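Local coordinates for FMN reductase [NAD(P)H] (Bacillus subtilis, PDB 1ZCH) that oxidises NADH or NADPH to reduce FMN, and also reduces nitroaromatic compounds, quinones, chromates and azo dyes, working as a flavin-containing homodimer, at the interface of chains A and B. Residues are numbered along the deposited sequence; one frame, centred on the assembly and turned at random. Chains: chain A/B, Hypothetical oxidoreductase ycnD.

Contact 1: the interface of chains A and B. Residues chain A 82, 84-85, 87-88; chain B 187, 190, 193-194, 197.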
loop_
_atom_site.group_PDB
_atom_site.type_symbol
_atom_site.label_atom_id
_atom_site.label_comp_id
_atom_site.label_asym_id
_atom_site.label_seq_id
_atom_site.Cartn_x
_atom_site.Cartn_y
_atom_site.Cartn_z
ATOM N N ASP A 82 -0.810 -0.770 -12.200
ATOM C CA ASP A 82 -0.473 -1.029 -13.596
ATOM C C ASP A 82 -0.561 -2.498 -13.995
ATOM O O ASP A 82 0.200 -3.332 -13.501
ATOM C CB ASP A 82 0.949 -0.516 -13.880
ATOM C CG ASP A 82 1.314 -0.549 -15.363
ATOM O OD1 ASP A 82 1.006 -1.547 -16.048
ATOM O OD2 ASP A 82 1.936 0.423 -15.841
ATOM N N ASN A 84 -0.873 -3.007 -17.376
ATOM C CA ASN A 84 -0.583 -2.848 -18.804
ATOM C C ASN A 84 0.660 -3.674 -19.137
ATOM O O ASN A 84 0.721 -4.337 -20.174
ATOM C CB ASN A 84 -0.343 -1.375 -19.161
ATOM C CG ASN A 84 0.059 -1.188 -20.618
ATOM O OD1 ASN A 84 -0.599 -1.704 -21.525
ATOM N ND2 ASN A 84 1.138 -0.449 -20.848
ATOM N N ARG A 85 1.663 -3.638 -18.265
ATOM C CA ARG A 85 2.848 -4.450 -18.518
ATOM C C ARG A 85 2.422 -5.922 -18.499
ATOM O O ARG A 85 2.971 -6.744 -19.231
ATOM C CB ARG A 85 3.934 -4.184 -17.466
ATOM C CG ARG A 85 4.694 -2.869 -17.682
ATOM C CD ARG A 85 5.880 -2.753 -16.718
ATOM N NE ARG A 85 5.415 -2.662 -15.339
ATOM C CZ ARG A 85 5.183 -1.519 -14.703
ATOM N NH1 ARG A 85 5.390 -0.361 -15.319
ATOM N NH2 ARG A 85 4.706 -1.536 -13.466
ATOM N N LYS A 87 -0.515 -6.925 -19.433
ATOM C CA LYS A 87 -1.235 -7.110 -20.689
ATOM C C LYS A 87 -0.237 -7.452 -21.790
ATOM O O LYS A 87 -0.463 -8.362 -22.589
ATOM C CB LYS A 87 -1.990 -5.840 -21.078
ATOM C CG LYS A 87 -2.781 -5.984 -22.372
ATOM C CD LYS A 87 -3.157 -4.632 -22.941
ATOM C CE LYS A 87 -2.445 -4.371 -24.257
ATOM N NZ LYS A 87 -2.883 -5.317 -25.323
ATOM N N ILE A 88 0.865 -6.707 -21.835
ATOM C CA ILE A 88 1.900 -6.941 -22.836
ATOM C C ILE A 88 2.454 -8.353 -22.691
ATOM O O ILE A 88 2.622 -9.076 -23.680
ATOM C CB ILE A 88 3.055 -5.933 -22.684
ATOM C CG1 ILE A 88 2.557 -4.525 -23.028
ATOM C CG2 ILE A 88 4.235 -6.346 -23.568
ATOM C CD1 ILE A 88 3.553 -3.418 -22.716
ATOM N N TYR B 187 3.272 8.654 -19.499
ATOM C CA TYR B 187 3.438 7.205 -19.537
ATOM C C TYR B 187 4.245 6.802 -20.778
ATOM O O TYR B 187 4.013 7.312 -21.876
ATOM C CB TYR B 187 2.064 6.530 -19.549
ATOM C CG TYR B 187 2.100 5.054 -19.229
ATOM C CD1 TYR B 187 1.890 4.594 -17.924
ATOM C CD2 TYR B 187 2.360 4.117 -20.225
ATOM C CE1 TYR B 187 1.939 3.233 -17.625
ATOM C CE2 TYR B 187 2.415 2.760 -19.939
ATOM C CZ TYR B 187 2.202 2.323 -18.641
ATOM O OH TYR B 187 2.236 0.979 -18.374
ATOM N N GLN B 190 4.172 2.302 -25.703
ATOM C CA GLN B 190 4.059 0.847 -25.660
ATOM C C GLN B 190 5.226 0.070 -26.271
ATOM O O GLN B 190 5.655 -0.939 -25.715
ATOM C CB GLN B 190 2.747 0.409 -26.322
ATOM C CG GLN B 190 2.250 -0.946 -25.844
ATOM C CD GLN B 190 1.554 -0.874 -24.491
ATOM O OE1 GLN B 190 1.865 -0.017 -23.657
ATOM N NE2 GLN B 190 0.613 -1.789 -24.262
ATOM N N LEU B 193 8.237 0.132 -23.939
ATOM C CA LEU B 193 7.888 -0.626 -22.745
ATOM C C LEU B 193 8.020 -2.116 -23.035
ATOM O O LEU B 193 8.560 -2.872 -22.231
ATOM C CB LEU B 193 6.456 -0.284 -22.314
ATOM C CG LEU B 193 5.948 -0.789 -20.962
ATOM C CD1 LEU B 193 6.867 -0.317 -19.838
ATOM C CD2 LEU B 193 4.533 -0.263 -20.737
ATOM N N THR B 194 7.540 -2.533 -24.200
ATOM C CA THR B 194 7.623 -3.933 -24.583
ATOM C C THR B 194 9.086 -4.373 -24.661
ATOM O O THR B 194 9.445 -5.450 -24.181
ATOM C CB THR B 194 6.936 -4.168 -25.940
ATOM O OG1 THR B 194 5.546 -3.834 -25.827
ATOM C CG2 THR B 194 7.074 -5.623 -26.366
ATOM N N ILE B 197 10.537 -5.096 -21.299
ATOM C CA ILE B 197 10.042 -6.354 -20.755
ATOM C C ILE B 197 10.785 -7.545 -21.367
ATOM O O ILE B 197 11.141 -8.494 -20.665
ATOM C CB ILE B 197 8.520 -6.505 -20.998
ATOM C CG1 ILE B 197 7.763 -5.428 -20.212
ATOM C CG2 ILE B 197 8.055 -7.894 -20.569
ATOM C CD1 ILE B 197 6.263 -5.413 -20.457
#

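Contact 2: the interface of chains A and B. Residues chain A 175-178, 180-181; chain B 31, 35, 44, 46, 85.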
loop_
_atom_site.group_PDB
_atom_site.type_symbol
_atom_site.label_atom_id
_atom_site.label_comp_id
_atom_site.label_asym_id
_atom_site.label_seq_id
_atom_site.Cartn_x
_atom_site.Cartn_y
_atom_site.Cartn_z
ATOM N N ARG A 175 -1.713 9.622 16.880
ATOM C CA ARG A 175 -2.323 8.463 16.234
ATOM C C ARG A 175 -3.164 7.711 17.258
ATOM O O ARG A 175 -3.011 7.906 18.464
ATOM C CB ARG A 175 -1.242 7.523 15.693
ATOM C CG ARG A 175 -0.348 8.116 14.613
ATOM C CD ARG A 175 -1.145 8.437 13.368
ATOM N NE ARG A 175 -0.306 8.537 12.176
ATOM C CZ ARG A 175 0.101 9.676 11.622
ATOM N NH1 ARG A 175 -0.245 10.847 12.147
ATOM N NH2 ARG A 175 0.837 9.638 10.518
ATOM N N LEU A 176 -4.058 6.861 16.769
ATOM C CA LEU A 176 -4.910 6.052 17.637
ATOM C C LEU A 176 -4.043 5.250 18.597
ATOM O O LEU A 176 -2.897 4.922 18.283
ATOM C CB LEU A 176 -5.732 5.071 16.797
ATOM C CG LEU A 176 -6.959 5.588 16.043
ATOM C CD1 LEU A 176 -7.268 4.664 14.873
ATOM C CD2 LEU A 176 -8.147 5.676 17.003
ATOM N N PRO A 177 -4.570 4.940 19.792
ATOM C CA PRO A 177 -3.782 4.156 20.748
ATOM C C PRO A 177 -3.385 2.852 20.054
ATOM O O PRO A 177 -4.176 2.280 19.299
ATOM C CB PRO A 177 -4.767 3.925 21.889
ATOM C CG PRO A 177 -5.571 5.186 21.883
ATOM C CD PRO A 177 -5.831 5.403 20.399
ATOM N N GLN A 178 -2.170 2.384 20.308
ATOM C CA GLN A 178 -1.678 1.164 19.682
ATOM C C GLN A 178 -2.641 -0.019 19.812
ATOM O O GLN A 178 -2.832 -0.783 18.863
ATOM C CB GLN A 178 -0.323 0.804 20.286
ATOM C CG GLN A 178 0.392 -0.336 19.602
ATOM C CD GLN A 178 1.805 -0.493 20.117
ATOM O OE1 GLN A 178 2.557 0.481 20.187
ATOM N NE2 GLN A 178 2.179 -1.716 20.476
ATOM N N ALA A 180 -5.748 -0.067 19.812
ATOM C CA ALA A 180 -6.911 0.081 18.943
ATOM C C ALA A 180 -6.623 -0.326 17.505
ATOM O O ALA A 180 -7.544 -0.636 16.744
ATOM C CB ALA A 180 -7.396 1.524 18.976
ATOM N N VAL A 181 -5.344 -0.332 17.143
ATOM C CA VAL A 181 -4.928 -0.651 15.780
ATOM C C VAL A 181 -4.232 -2.002 15.624
ATOM O O VAL A 181 -4.370 -2.660 14.591
ATOM C CB VAL A 181 -4.006 0.471 15.242
ATOM C CG1 VAL A 181 -3.452 0.103 13.870
ATOM C CG2 VAL A 181 -4.794 1.779 15.163
ATOM N N ILE B 31 5.305 -1.957 14.855
ATOM C CA ILE B 31 3.955 -1.410 14.919
ATOM C C ILE B 31 3.978 0.114 15.019
ATOM O O ILE B 31 3.150 0.794 14.403
ATOM C CB ILE B 31 3.172 -2.000 16.114
ATOM C CG1 ILE B 31 2.982 -3.508 15.906
ATOM C CG2 ILE B 31 1.829 -1.300 16.265
ATOM C CD1 ILE B 31 2.227 -3.875 14.632
ATOM N N GLN B 35 2.061 2.644 12.497
ATOM C CA GLN B 35 1.144 3.695 12.918
ATOM C C GLN B 35 1.609 5.094 12.529
ATOM O O GLN B 35 0.790 5.960 12.231
ATOM C CB GLN B 35 0.924 3.637 14.431
ATOM C CG GLN B 35 0.045 2.480 14.876
ATOM C CD GLN B 35 -0.564 2.730 16.242
ATOM O OE1 GLN B 35 0.075 2.519 17.271
ATOM N NE2 GLN B 35 -1.800 3.210 16.254
ATOM N N GLN B 44 -6.471 6.238 9.229
ATOM C CA GLN B 44 -5.829 5.018 9.715
ATOM C C GLN B 44 -6.714 3.802 9.426
ATOM O O GLN B 44 -7.031 3.014 10.317
ATOM C CB GLN B 44 -5.555 5.171 11.219
ATOM C CG GLN B 44 -4.658 6.383 11.510
ATOM C CD GLN B 44 -4.721 6.876 12.942
ATOM O OE1 GLN B 44 -4.229 6.223 13.868
ATOM N NE2 GLN B 44 -5.331 8.042 13.132
ATOM N N VAL B 46 -6.437 0.850 8.487
ATOM C CA VAL B 46 -5.791 -0.455 8.469
ATOM C C VAL B 46 -5.661 -0.985 9.894
ATOM O O VAL B 46 -5.433 -0.227 10.840
ATOM C CB VAL B 46 -4.382 -0.390 7.790
ATOM C CG1 VAL B 46 -3.511 0.649 8.470
ATOM C CG2 VAL B 46 -3.705 -1.761 7.841
ATOM N N ARG B 85 -13.750 1.058 12.627
ATOM C CA ARG B 85 -13.520 2.171 13.539
ATOM C C ARG B 85 -14.253 3.396 12.980
ATOM O O ARG B 85 -14.752 4.229 13.735
ATOM C CB ARG B 85 -12.020 2.457 13.694
ATOM C CG ARG B 85 -11.293 1.461 14.604
ATOM C CD ARG B 85 -9.849 1.905 14.866
ATOM N NE ARG B 85 -9.071 1.881 13.633
ATOM C CZ ARG B 85 -8.351 0.843 13.225
ATOM N NH1 ARG B 85 -8.293 -0.259 13.964
ATOM N NH2 ARG B 85 -7.721 0.893 12.059
HETATM O O HOH W 1 2.461 2.408 18.234
#

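Contact 1: the interface of chains A and B
A:Asn84, at the start of helix 84-94, meets B:Tyr187 and B:Gln190 across the interface of the nitroreductase-family homodimer. Its CB lies 3.6 Å from the phenolic OH of B:Tyr187. CG is anti to the backbone N (chi1 176°), which carries the carboxamide toward helix 190-212 of the partner. There it meets the amide of B:Gln190 tip to tip, the two planes 23° apart, nearly coplanar. OD1 accepts from B:Gln190 NE2 at 3.0 Å on an in-plane lone pair, and ND2 gives a nearly straight bond to B:Gln190 OE1 at 2.9 Å, closing a paired ring of two bonds that fixes the rotation of both amides. ND2 also donates to B:Tyr187 OH at 3.1 Å, the oxygen lying close to the amide plane. An alanine here would probably leave the B:Gln190 amide without its paired mate and free to turn, and would take one donor from the tyrosine hydroxyl.

That hydroxyl, donor and acceptor at once, hands its own hydrogen to A:Asp82 OD2 at 2.6 Å, on the syn lone pair. The other carboxylate oxygen, OD1, accepts from the backbone N of A:Asn84 and of A:Arg85, capping the helix and holding the aspartate for the tyrosine. A salt bridge from A:Arg85 NH1 to A:Asp82 OD2, 3.6 Å long, helps position the carboxylate. Beside this polar chain, A:Ile88 supplies a branched apolar surface: CD1 packs on the B:Gln190 amide carbon and B:Leu193, while CG2 lies 3.8 Å from CD1 of B:Ile197. The aliphatic part of A:Arg85 extends the apolar strip, its CG 4.0 Å from B:Leu193 CD1.

Contact 2: the interface of chains A and B
B:Gln35 and A:Arg175 both set CG anti to their own carbonyl carbon (chi1 -74° and -63°), but beyond CG they differ: the glutamine runs out extended, whereas the arginine bends at chi2 (-65°). In this nitroreductase-family dimer the segment carrying A:Arg175, an FMN-binding residue, lies against the end of helix 24-36 of the other subunit. The bend brings NE of the A:Arg175 guanidinium within 2.8 Å of the main-chain O of B:Gln35 for a hydrogen bond, the oxygen lying somewhat off the guanidinium plane. A long arginine suits a place where one residue belongs to a flavin site and also touches the partner chain.

The B:Gln35 side chain uses both ends of its amide. NE2 donates to the main-chain O of A:Leu176 at 2.9 Å, approaching from above the carbonyl plane, and also lies beside the CG2 methyl of A:Val181. OE1 takes part in a water bridge to A:Gln178 OE1, although that glutamine is poorly ordered.

Next along the segment, the backbone N of A:Leu176 donates to B:Gln44 OE1 at 3.0 Å, in the carbonyl plane and on a lone pair. The leucine's N and O therefore each find a glutamine amide, a side chain able both to donate and to accept, while its CD1 methyl reaches across to B:Arg85 CD at 3.8 Å.

Within chain B, NH2 of B:Arg85 donates to the main-chain O of B:Gln44 and of B:Val46, each at 2.8 Å, the first nearly along the C=O axis. These bonds hold the guanidinium so that one face receives A:Val181 CG2, centred 4.1 Å above it, a small methyl that can pack flat on this face while B:Gln44 O is bound at the edge.

The C-alpha centres of contact 1 and contact 2, in the copies given, lie about 37 Å apart, yet the same residue serves both, as A:Arg85 in contact 1 and B:Arg85 in contact 2. Because the dimer is two-fold symmetric, each patch recurs with the chains exchanged, and A:Arg85 also takes part in the twin of contact 2, which therefore lies beside contact 1. One end of helix 84-94 thus faces two stretches of the partner, helix 190-212 and the stretch from Leu176 into helix 178-181. Contact 2 includes an FMN-binding arginine, so dimer assembly is likely to help shape the flavin site.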